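Local coordinates for uncharacterized HTH-type transcriptional regulator HI_0893 (Haemophilus influenzae, PDB 3QKX), which is an uncharacterised TetR-family regulator that probably binds cis-regulatory DNA through a helix-turn-helix to control transcription, at residues 88-93 / 153-159; 127-131 / 145-149; 12-17 / 34-40. All coordinates share one frame; numbering follows the deposited sequence. Where two conformers were deposited one is given.

Contact 1 of 3, residues 88-93 / 153-159; sequences MWKNIW and LKTAINL. With SO4 (sulfate ion), chain F.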
loop_
_atom_site.group_PDB
_atom_site.type_symbol
_atom_site.label_atom_id
_atom_site.label_comp_id
_atom_site.label_asym_id
_atom_site.label_seq_id
_atom_site.Cartn_x
_atom_site.Cartn_y
_atom_site.Cartn_z
HETATM N N MSE A 88 14.499 12.404 -3.427
HETATM C CA MSE A 88 14.106 11.036 -3.089
HETATM C C MSE A 88 12.658 10.774 -3.489
HETATM O O MSE A 88 12.341 9.701 -3.974
HETATM C CB MSE A 88 14.304 10.747 -1.588
HETATM C CG MSE A 88 15.740 10.473 -1.208
HETATM SE SE MSE A 88 15.894 9.845 0.642
HETATM C CE MSE A 88 15.408 11.482 1.596
ATOM N N TRP A 89 11.783 11.752 -3.287
ATOM C CA TRP A 89 10.380 11.619 -3.704
ATOM C C TRP A 89 10.294 11.386 -5.211
ATOM O O TRP A 89 9.634 10.467 -5.662
ATOM C CB TRP A 89 9.586 12.877 -3.327
ATOM C CG TRP A 89 8.117 12.649 -3.278
ATOM C CD1 TRP A 89 7.379 12.405 -2.175
ATOM C CD2 TRP A 89 7.212 12.645 -4.377
ATOM N NE1 TRP A 89 6.065 12.222 -2.510
ATOM C CE2 TRP A 89 5.938 12.350 -3.863
ATOM C CE3 TRP A 89 7.356 12.834 -5.763
ATOM C CZ2 TRP A 89 4.827 12.271 -4.653
ATOM C CZ3 TRP A 89 6.255 12.733 -6.543
ATOM C CH2 TRP A 89 4.990 12.462 -5.988
ATOM N N LYS A 90 10.984 12.228 -5.974
ATOM C CA LYS A 90 10.973 12.169 -7.432
ATOM C C LYS A 90 11.607 10.885 -7.936
ATOM O O LYS A 90 11.138 10.277 -8.922
ATOM C CB LYS A 90 11.742 13.356 -8.021
ATOM C CG LYS A 90 11.104 14.714 -7.781
ATOM C CD LYS A 90 12.132 15.803 -7.947
ATOM C CE LYS A 90 12.129 16.401 -9.360
ATOM N NZ LYS A 90 13.174 17.463 -9.517
ATOM N N ASN A 91 12.684 10.465 -7.275
ATOM C CA ASN A 91 13.315 9.199 -7.625
ATOM C C ASN A 91 12.310 8.062 -7.555
ATOM O O ASN A 91 12.233 7.264 -8.468
ATOM C CB ASN A 91 14.461 8.849 -6.691
ATOM C CG ASN A 91 15.692 9.746 -6.864
ATOM O OD1 ASN A 91 15.883 10.384 -7.885
ATOM N ND2 ASN A 91 16.509 9.807 -5.821
ATOM N N ILE A 92 11.525 8.008 -6.477
ATOM C CA ILE A 92 10.546 6.946 -6.318
ATOM C C ILE A 92 9.444 7.076 -7.346
ATOM O O ILE A 92 9.045 6.086 -7.944
ATOM C CB ILE A 92 9.907 6.953 -4.910
ATOM C CG1 ILE A 92 10.949 6.633 -3.841
ATOM C CG2 ILE A 92 8.791 5.929 -4.823
ATOM C CD1 ILE A 92 10.365 6.655 -2.384
ATOM N N TRP A 93 8.954 8.302 -7.537
ATOM C CA TRP A 93 7.825 8.579 -8.434
ATOM C C TRP A 93 8.142 8.186 -9.853
ATOM O O TRP A 93 7.399 7.415 -10.472
ATOM C CB TRP A 93 7.452 10.066 -8.374
ATOM C CG TRP A 93 6.466 10.482 -9.393
ATOM C CD1 TRP A 93 6.714 11.170 -10.554
ATOM C CD2 TRP A 93 5.067 10.222 -9.381
ATOM N NE1 TRP A 93 5.556 11.355 -11.250
ATOM C CE2 TRP A 93 4.526 10.783 -10.554
ATOM C CE3 TRP A 93 4.219 9.576 -8.499
ATOM C CZ2 TRP A 93 3.186 10.708 -10.858
ATOM C CZ3 TRP A 93 2.867 9.501 -8.818
ATOM C CH2 TRP A 93 2.375 10.065 -9.978
ATOM N N LEU A 153 7.585 10.119 2.511
ATOM C CA LEU A 153 7.938 9.497 1.234
ATOM C C LEU A 153 6.910 8.492 0.783
ATOM O O LEU A 153 6.750 8.274 -0.413
ATOM C CB LEU A 153 9.279 8.777 1.295
ATOM C CG LEU A 153 10.486 9.510 0.788
ATOM C CD1 LEU A 153 11.658 8.516 0.679
ATOM C CD2 LEU A 153 10.173 10.150 -0.533
ATOM N N LYS A 154 6.220 7.871 1.736
ATOM C CA LYS A 154 5.169 6.916 1.413
ATOM C C LYS A 154 4.186 7.457 0.403
ATOM O O LYS A 154 3.688 6.682 -0.375
ATOM C CB LYS A 154 4.439 6.480 2.669
ATOM C CG LYS A 154 3.394 5.392 2.496
ATOM C CD LYS A 154 3.932 4.141 1.854
ATOM C CE LYS A 154 2.935 2.997 1.947
ATOM N NZ LYS A 154 3.406 1.766 1.244
ATOM N N THR A 155 3.915 8.774 0.415
ATOM C CA THR A 155 2.982 9.396 -0.540
ATOM C C THR A 155 3.373 9.132 -2.004
ATOM O O THR A 155 2.521 8.853 -2.841
ATOM C CB THR A 155 2.869 10.919 -0.327
ATOM O OG1 THR A 155 4.188 11.510 -0.283
ATOM C CG2 THR A 155 2.091 11.243 0.965
ATOM N N ALA A 156 4.672 9.151 -2.279
ATOM C CA ALA A 156 5.173 8.881 -3.617
ATOM C C ALA A 156 4.697 7.530 -4.098
ATOM O O ALA A 156 4.169 7.417 -5.217
ATOM C CB ALA A 156 6.640 8.953 -3.644
ATOM N N ILE A 157 4.766 6.535 -3.221
ATOM C CA ILE A 157 4.356 5.175 -3.568
ATOM C C ILE A 157 2.849 5.074 -3.690
ATOM O O ILE A 157 2.347 4.425 -4.591
ATOM C CB ILE A 157 4.848 4.134 -2.532
ATOM C CG1 ILE A 157 6.380 4.154 -2.435
ATOM C CG2 ILE A 157 4.343 2.738 -2.898
ATOM C CD1 ILE A 157 6.949 3.488 -1.181
ATOM N N ASN A 158 2.124 5.695 -2.771
ATOM C CA ASN A 158 0.674 5.628 -2.780
ATOM C C ASN A 158 0.078 6.366 -4.009
ATOM O O ASN A 158 -0.943 5.928 -4.588
ATOM C CB ASN A 158 0.088 6.192 -1.450
ATOM C CG ASN A 158 0.155 5.177 -0.276
ATOM O OD1 ASN A 158 0.285 3.989 -0.491
ATOM N ND2 ASN A 158 0.044 5.668 0.959
ATOM N N LEU A 159 0.712 7.472 -4.402
ATOM C CA LEU A 159 0.240 8.254 -5.534
ATOM C C LEU A 159 0.409 7.494 -6.850
ATOM O O LEU A 159 -0.522 7.418 -7.641
ATOM C CB LEU A 159 0.956 9.601 -5.599
ATOM C CG LEU A 159 0.296 10.657 -6.475
ATOM C CD1 LEU A 159 -1.133 11.005 -5.975
ATOM C CD2 LEU A 159 1.144 11.871 -6.495
HETATM S S SO4 F . 14.542 21.361 -10.054
HETATM O O1 SO4 F . 15.685 20.544 -9.632
HETATM O O2 SO4 F . 14.075 22.216 -8.960
HETATM O O3 SO4 F . 13.464 20.474 -10.506
HETATM O O4 SO4 F . 14.924 22.229 -11.163
#
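A chi1 of -160° turns the indole of Trp89, on helix 81-98, away from its own backbone nitrogen and across to Thr155 and Ala156 on helix 154-165. This is helix packing inside the all-helical C-terminal domain of a TetR-family regulator: the two short segments run almost the same way, crossing at -24° with their axes coming within 8.7 Å. Ala156 suits the centre because its small methyl lets a large ring lie over it; its CB stands 3.5 Å from the centroid of the five-membered ring of Trp89, a CH-pi contact. Ile92 uses its two branches separately. Ile92 CG2 touches Ala156 and lies 3.8 Å from Ile157 CG1, whereas Ile92 CD1 meets Leu153 CD1 at 3.8 Å. The other branch of Leu153, CD2, presses to 3.5 Å from Trp89 CA. At the far end Leu159 serves both indoles, CD2 touching the rim of Trp89 and CG lying 3.7 Å from Trp93 CZ3. Helix 172-184 also packs on both tryptophans, and Leu159 touches Ile147 of the second subunit. Trp89 needs an acceptor for its one polar group in this buried setting. Thr155, whose hydroxyl is also hydrogen-bonded to Ser152 O, supplies it: Trp89 NE1 donates to its OG1 over 3.0 Å at 166°, with the oxygen almost exactly in the indole plane.

Contact 2 of 3, residues 127-131 / 145-149; sequences WDLFC and EDILF. With EDO (1,2-ethanediol), chain C.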
loop_
_atom_site.group_PDB
_atom_site.type_symbol
_atom_site.label_atom_id
_atom_site.label_comp_id
_atom_site.label_asym_id
_atom_site.label_seq_id
_atom_site.Cartn_x
_atom_site.Cartn_y
_atom_site.Cartn_z
ATOM N N TRP A 127 17.292 6.589 3.560
ATOM C CA TRP A 127 16.221 7.164 4.367
ATOM C C TRP A 127 16.632 7.296 5.812
ATOM O O TRP A 127 16.448 8.365 6.418
ATOM C CB TRP A 127 14.950 6.322 4.309
ATOM C CG TRP A 127 13.885 6.891 5.174
ATOM C CD1 TRP A 127 13.352 6.338 6.308
ATOM C CD2 TRP A 127 13.254 8.167 5.018
ATOM N NE1 TRP A 127 12.424 7.195 6.860
ATOM C CE2 TRP A 127 12.332 8.312 6.068
ATOM C CE3 TRP A 127 13.367 9.187 4.083
ATOM C CZ2 TRP A 127 11.548 9.450 6.218
ATOM C CZ3 TRP A 127 12.573 10.322 4.232
ATOM C CH2 TRP A 127 11.689 10.441 5.288
ATOM N N ASP A 128 17.151 6.201 6.364
ATOM C CA ASP A 128 17.586 6.158 7.752
ATOM C C ASP A 128 18.654 7.210 7.991
ATOM O O ASP A 128 18.569 7.968 8.971
ATOM C CB ASP A 128 18.124 4.748 8.137
ATOM C CG ASP A 128 16.990 3.695 8.376
ATOM O OD1 ASP A 128 15.785 4.037 8.355
ATOM O OD2 ASP A 128 17.326 2.513 8.602
ATOM N N LEU A 129 19.641 7.258 7.088
ATOM C CA LEU A 129 20.759 8.202 7.183
ATOM C C LEU A 129 20.275 9.630 7.097
ATOM O O LEU A 129 20.727 10.494 7.856
ATOM C CB LEU A 129 21.784 7.977 6.065
ATOM C CG LEU A 129 22.666 6.716 6.070
ATOM C CD1 LEU A 129 23.706 6.800 4.940
ATOM C CD2 LEU A 129 23.355 6.499 7.401
ATOM N N PHE A 130 19.375 9.881 6.161
ATOM C CA PHE A 130 18.826 11.205 5.979
ATOM C C PHE A 130 18.096 11.667 7.241
ATOM O O PHE A 130 18.276 12.794 7.676
ATOM C CB PHE A 130 17.885 11.219 4.786
ATOM C CG PHE A 130 17.005 12.440 4.713
ATOM C CD1 PHE A 130 17.480 13.608 4.140
ATOM C CD2 PHE A 130 15.696 12.415 5.206
ATOM C CE1 PHE A 130 16.688 14.743 4.056
ATOM C CE2 PHE A 130 14.874 13.553 5.112
ATOM C CZ PHE A 130 15.381 14.724 4.542
ATOM N N CYS A 131 17.267 10.789 7.804
ATOM C CA CYS A 131 16.564 11.070 9.052
ATOM C C CYS A 131 17.521 11.425 10.152
ATOM O O CYS A 131 17.259 12.356 10.885
ATOM C CB CYS A 131 15.690 9.893 9.477
ATOM S SG CYS A 131 14.221 9.713 8.444
ATOM N N GLU A 145 12.036 6.158 12.387
ATOM C CA GLU A 145 12.280 6.365 10.939
ATOM C C GLU A 145 11.154 5.806 10.081
ATOM O O GLU A 145 10.829 6.395 9.062
ATOM C CB GLU A 145 13.618 5.759 10.503
ATOM C CG GLU A 145 14.854 6.419 11.160
ATOM C CD GLU A 145 15.297 5.765 12.479
ATOM O OE1 GLU A 145 14.495 5.027 13.095
ATOM O OE2 GLU A 145 16.460 6.001 12.899
ATOM N N ASP A 146 10.542 4.695 10.494
ATOM C CA ASP A 146 9.436 4.128 9.699
ATOM C C ASP A 146 8.184 4.992 9.736
ATOM O O ASP A 146 7.571 5.192 8.710
ATOM C CB ASP A 146 9.115 2.647 10.019
ATOM C CG ASP A 146 8.873 2.380 11.482
ATOM O OD1 ASP A 146 8.559 3.324 12.233
ATOM O OD2 ASP A 146 9.001 1.200 11.892
ATOM N N ILE A 147 7.857 5.549 10.905
ATOM C CA ILE A 147 6.731 6.469 11.035
ATOM C C ILE A 147 6.954 7.682 10.154
ATOM O O ILE A 147 6.072 8.071 9.380
ATOM C CB ILE A 147 6.498 6.918 12.493
ATOM C CG1 ILE A 147 5.896 5.784 13.312
ATOM C CG2 ILE A 147 5.572 8.065 12.544
ATOM C CD1 ILE A 147 5.969 6.000 14.813
ATOM N N LEU A 148 8.143 8.251 10.227
ATOM C CA LEU A 148 8.460 9.391 9.383
ATOM C C LEU A 148 8.280 9.053 7.901
ATOM O O LEU A 148 7.668 9.819 7.150
ATOM C CB LEU A 148 9.891 9.861 9.645
ATOM C CG LEU A 148 10.171 10.498 11.009
ATOM C CD1 LEU A 148 11.669 10.724 11.130
ATOM C CD2 LEU A 148 9.403 11.805 11.166
ATOM N N PHE A 149 8.786 7.899 7.489
ATOM C CA PHE A 149 8.585 7.446 6.120
ATOM C C PHE A 149 7.104 7.358 5.762
ATOM O O PHE A 149 6.698 7.886 4.745
ATOM C CB PHE A 149 9.235 6.105 5.893
ATOM C CG PHE A 149 9.074 5.584 4.480
ATOM C CD1 PHE A 149 9.946 5.968 3.487
ATOM C CD2 PHE A 149 8.067 4.684 4.163
ATOM C CE1 PHE A 149 9.806 5.486 2.182
ATOM C CE2 PHE A 149 7.938 4.185 2.857
ATOM C CZ PHE A 149 8.811 4.588 1.878
HETATM C C1 EDO C . 12.010 2.748 6.742
HETATM O O1 EDO C . 11.135 2.434 5.651
HETATM C C2 EDO C . 12.234 1.513 7.611
HETATM O O2 EDO C . 13.228 1.803 8.604
#
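The indole of Trp127 has Phe149 over one face, the sulfur of its own helix neighbour Cys131 on the other, offset toward the rim of the ring, and the carbonyl oxygen of Glu145 at its edge. Phe149 turns an edge to the indole in a T-shaped stack, the centroids of its ring and of the five-membered ring of Trp127 lying 5.4 Å apart with the planes at 77°. An ethanediol, probably from the crystallisation liquor, places an oxygen over one face of the phenylalanine ring. Trp127 can reach so far because its CG is anti to the backbone N (chi1 178°), which sends the indole out to the first turn of helix 145-151. There Trp127 NE1 donates to Glu145 O over 2.8 Å at 168°, from above the carbonyl plane. Phe149 N donates to Glu145 O from the opposite face, at 3.0 Å, so one carbonyl serves both the helix and the tryptophan. On the sulfur side of the indole the contact is apolar: Cys131, small enough to fit against that face, brings SG to 3.8 Å from Leu148 CD1. The partly exposed side is more polar. Asp128 OD1 lies 3.5 Å from Glu145 CB and weakly accepts a bond from the ethanediol, and the nearby carboxylate of Glu145 probably mildly disfavours two full charges here. The segments 127-131 and 145-149 cross at nearly a right angle, with Phe130 turned to helix 81-98, Phe149 leaning on helix 154-165, and Asp146 salt-bridged to Lys164 of the second subunit.

Contact 3 of 3, residues 12-17 / 34-40; sequences QIFSAT and LAKEANV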
loop_
_atom_site.group_PDB
_atom_site.type_symbol
_atom_site.label_atom_id
_atom_site.label_comp_id
_atom_site.label_asym_id
_atom_site.label_seq_id
_atom_site.Cartn_x
_atom_site.Cartn_y
_atom_site.Cartn_z
ATOM N N GLN A 12 18.557 -11.314 -15.955
ATOM C CA GLN A 12 17.708 -11.799 -17.041
ATOM C C GLN A 12 16.538 -12.602 -16.472
ATOM O O GLN A 12 15.400 -12.366 -16.825
ATOM C CB GLN A 12 18.539 -12.651 -18.015
ATOM C CG GLN A 12 17.886 -12.913 -19.370
ATOM C CD GLN A 12 18.803 -13.694 -20.305
ATOM O OE1 GLN A 12 20.002 -13.450 -20.348
ATOM N NE2 GLN A 12 18.234 -14.640 -21.057
ATOM N N ILE A 13 16.831 -13.504 -15.546
ATOM C CA ILE A 13 15.805 -14.323 -14.905
ATOM C C ILE A 13 14.936 -13.491 -13.946
ATOM O O ILE A 13 13.710 -13.657 -13.921
ATOM C CB ILE A 13 16.424 -15.547 -14.178
ATOM C CG1 ILE A 13 17.026 -16.530 -15.208
ATOM C CG2 ILE A 13 15.390 -16.275 -13.347
ATOM C CD1 ILE A 13 18.128 -17.468 -14.646
ATOM N N PHE A 14 15.550 -12.580 -13.192
ATOM C CA PHE A 14 14.789 -11.775 -12.237
ATOM C C PHE A 14 13.794 -10.853 -12.955
ATOM O O PHE A 14 12.639 -10.765 -12.565
ATOM C CB PHE A 14 15.712 -10.945 -11.327
ATOM C CG PHE A 14 16.544 -11.761 -10.353
ATOM C CD1 PHE A 14 16.014 -12.851 -9.664
ATOM C CD2 PHE A 14 17.849 -11.380 -10.079
ATOM C CE1 PHE A 14 16.790 -13.568 -8.775
ATOM C CE2 PHE A 14 18.636 -12.095 -9.176
ATOM C CZ PHE A 14 18.106 -13.181 -8.519
ATOM N N SER A 15 14.264 -10.192 -14.010
ATOM C CA SER A 15 13.417 -9.409 -14.904
ATOM C C SER A 15 12.193 -10.197 -15.373
ATOM O O SER A 15 11.093 -9.677 -15.406
ATOM C CB SER A 15 14.240 -8.958 -16.119
ATOM O OG SER A 15 13.410 -8.471 -17.168
ATOM N N ALA A 16 12.416 -11.446 -15.761
ATOM C CA ALA A 16 11.343 -12.326 -16.197
ATOM C C ALA A 16 10.438 -12.728 -15.049
ATOM O O ALA A 16 9.277 -12.962 -15.259
ATOM C CB ALA A 16 11.938 -13.597 -16.894
ATOM N N THR A 17 10.982 -12.847 -13.845
ATOM C CA THR A 17 10.179 -13.151 -12.664
ATOM C C THR A 17 9.134 -12.059 -12.428
ATOM O O THR A 17 7.963 -12.354 -12.210
ATOM C CB THR A 17 11.045 -13.315 -11.395
ATOM O OG1 THR A 17 11.807 -14.519 -11.477
ATOM C CG2 THR A 17 10.160 -13.355 -10.129
ATOM N N LEU A 34 9.238 -19.742 -15.800
ATOM C CA LEU A 34 10.210 -18.633 -15.685
ATOM C C LEU A 34 11.392 -18.738 -16.664
ATOM O O LEU A 34 11.939 -17.714 -17.087
ATOM C CB LEU A 34 10.739 -18.521 -14.243
ATOM C CG LEU A 34 9.725 -18.072 -13.188
ATOM C CD1 LEU A 34 10.273 -18.195 -11.781
ATOM C CD2 LEU A 34 9.303 -16.655 -13.442
ATOM N N ALA A 35 11.791 -19.967 -16.998
ATOM C CA ALA A 35 12.861 -20.197 -17.981
ATOM C C ALA A 35 12.403 -19.783 -19.378
ATOM O O ALA A 35 13.150 -19.112 -20.097
ATOM C CB ALA A 35 13.281 -21.638 -17.973
ATOM N N LYS A 36 11.180 -20.179 -19.754
ATOM C CA LYS A 36 10.625 -19.828 -21.070
ATOM C C LYS A 36 10.544 -18.315 -21.203
ATOM O O LYS A 36 10.970 -17.747 -22.208
ATOM C CB LYS A 36 9.231 -20.458 -21.290
ATOM N N GLU A 37 10.045 -17.670 -20.149
ATOM C CA GLU A 37 9.938 -16.214 -20.098
ATOM C C GLU A 37 11.300 -15.537 -20.170
ATOM O O GLU A 37 11.429 -14.499 -20.804
ATOM C CB GLU A 37 9.184 -15.772 -18.821
ATOM C CG GLU A 37 8.830 -14.277 -18.736
ATOM C CD GLU A 37 8.016 -13.759 -19.935
ATOM O OE1 GLU A 37 7.171 -14.512 -20.463
ATOM O OE2 GLU A 37 8.238 -12.599 -20.350
ATOM N N ALA A 38 12.312 -16.140 -19.546
ATOM C CA ALA A 38 13.661 -15.553 -19.534
ATOM C C ALA A 38 14.497 -15.885 -20.772
ATOM O O ALA A 38 15.551 -15.288 -20.955
ATOM C CB ALA A 38 14.412 -15.966 -18.258
ATOM N N ASN A 39 14.036 -16.827 -21.612
ATOM C CA ASN A 39 14.806 -17.310 -22.764
ATOM C C ASN A 39 16.109 -18.014 -22.303
ATOM O O ASN A 39 17.183 -17.804 -22.861
ATOM C CB ASN A 39 15.076 -16.154 -23.756
ATOM C CG ASN A 39 15.144 -16.613 -25.224
ATOM O OD1 ASN A 39 15.394 -17.790 -25.534
ATOM N ND2 ASN A 39 14.912 -15.670 -26.135
ATOM N N VAL A 40 15.980 -18.839 -21.264
ATOM C CA VAL A 40 17.050 -19.680 -20.786
ATOM C C VAL A 40 16.587 -21.132 -20.759
ATOM O O VAL A 40 15.411 -21.403 -20.566
ATOM C CB VAL A 40 17.537 -19.268 -19.373
ATOM C CG1 VAL A 40 18.058 -17.869 -19.393
ATOM C CG2 VAL A 40 16.451 -19.413 -18.381
#
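Ala16 and Ala38 bring helices 6-23 and 31-38 together where they are tightest, their CB atoms 3.7 Å apart. Small methyls on both helices let the axes of the short segments 12-17 and 34-38 approach to 8.5 Å, crossing at 109°. Beside them Leu34 lays CD2 at 3.7 Å from Thr17 CA. Thr17 suits this buried place because its hydroxyl is satisfied by Ile13 O, so it can lie against the leucine methyls at little cost. The other side is more exposed and polar. Gln12, its side chain stretched out by a chi1 of -165°, donates from NE2 to Ala38 O over 2.8 Å, almost straight and in its amide plane. That carbonyl lies at the helix end, where exposed Asn39, with positive phi, makes a Schellman motif and is only loosely covered; Val40 CG1 comes to 3.6 Å from Gln12 NE2. Glu37 covers Ala16 with its CG, while its carboxylate turns to a salt bridge with Arg19. The segment 34-40 belongs to the predicted helix-turn-helix, so this contact joins its first helix to the N-terminal helix of the domain. Helix 42-48 packs on Ile13 and Leu34 through Ile45, and helix 52-72 backs Phe14 and Thr17.

In the fold
Contacts 1 and 2 belong to the C-terminal domain and touch directly: Leu153 packs on Trp127, Ile157 on Phe149, and Met88, a selenomethionine, on Phe130. Contact 2 is nested within the chain loop that contact 1 closes, and both adjoin the second subunit. Contact 1 is the buried one, its indole N-H given to a threonine hydroxyl among aliphatics; contact 2 is only partly buried, its indole N-H goes to a backbone carbonyl, and carboxylates edge its aromatic centre. Contact 3, also partly buried, lies in the predicted DNA-binding domain on the opposite side of the chain's centre, its centre about 28 Å from that of contact 1 and about 34 Å from that of contact 2. It uses small alanines and a glutamine where the others use indoles.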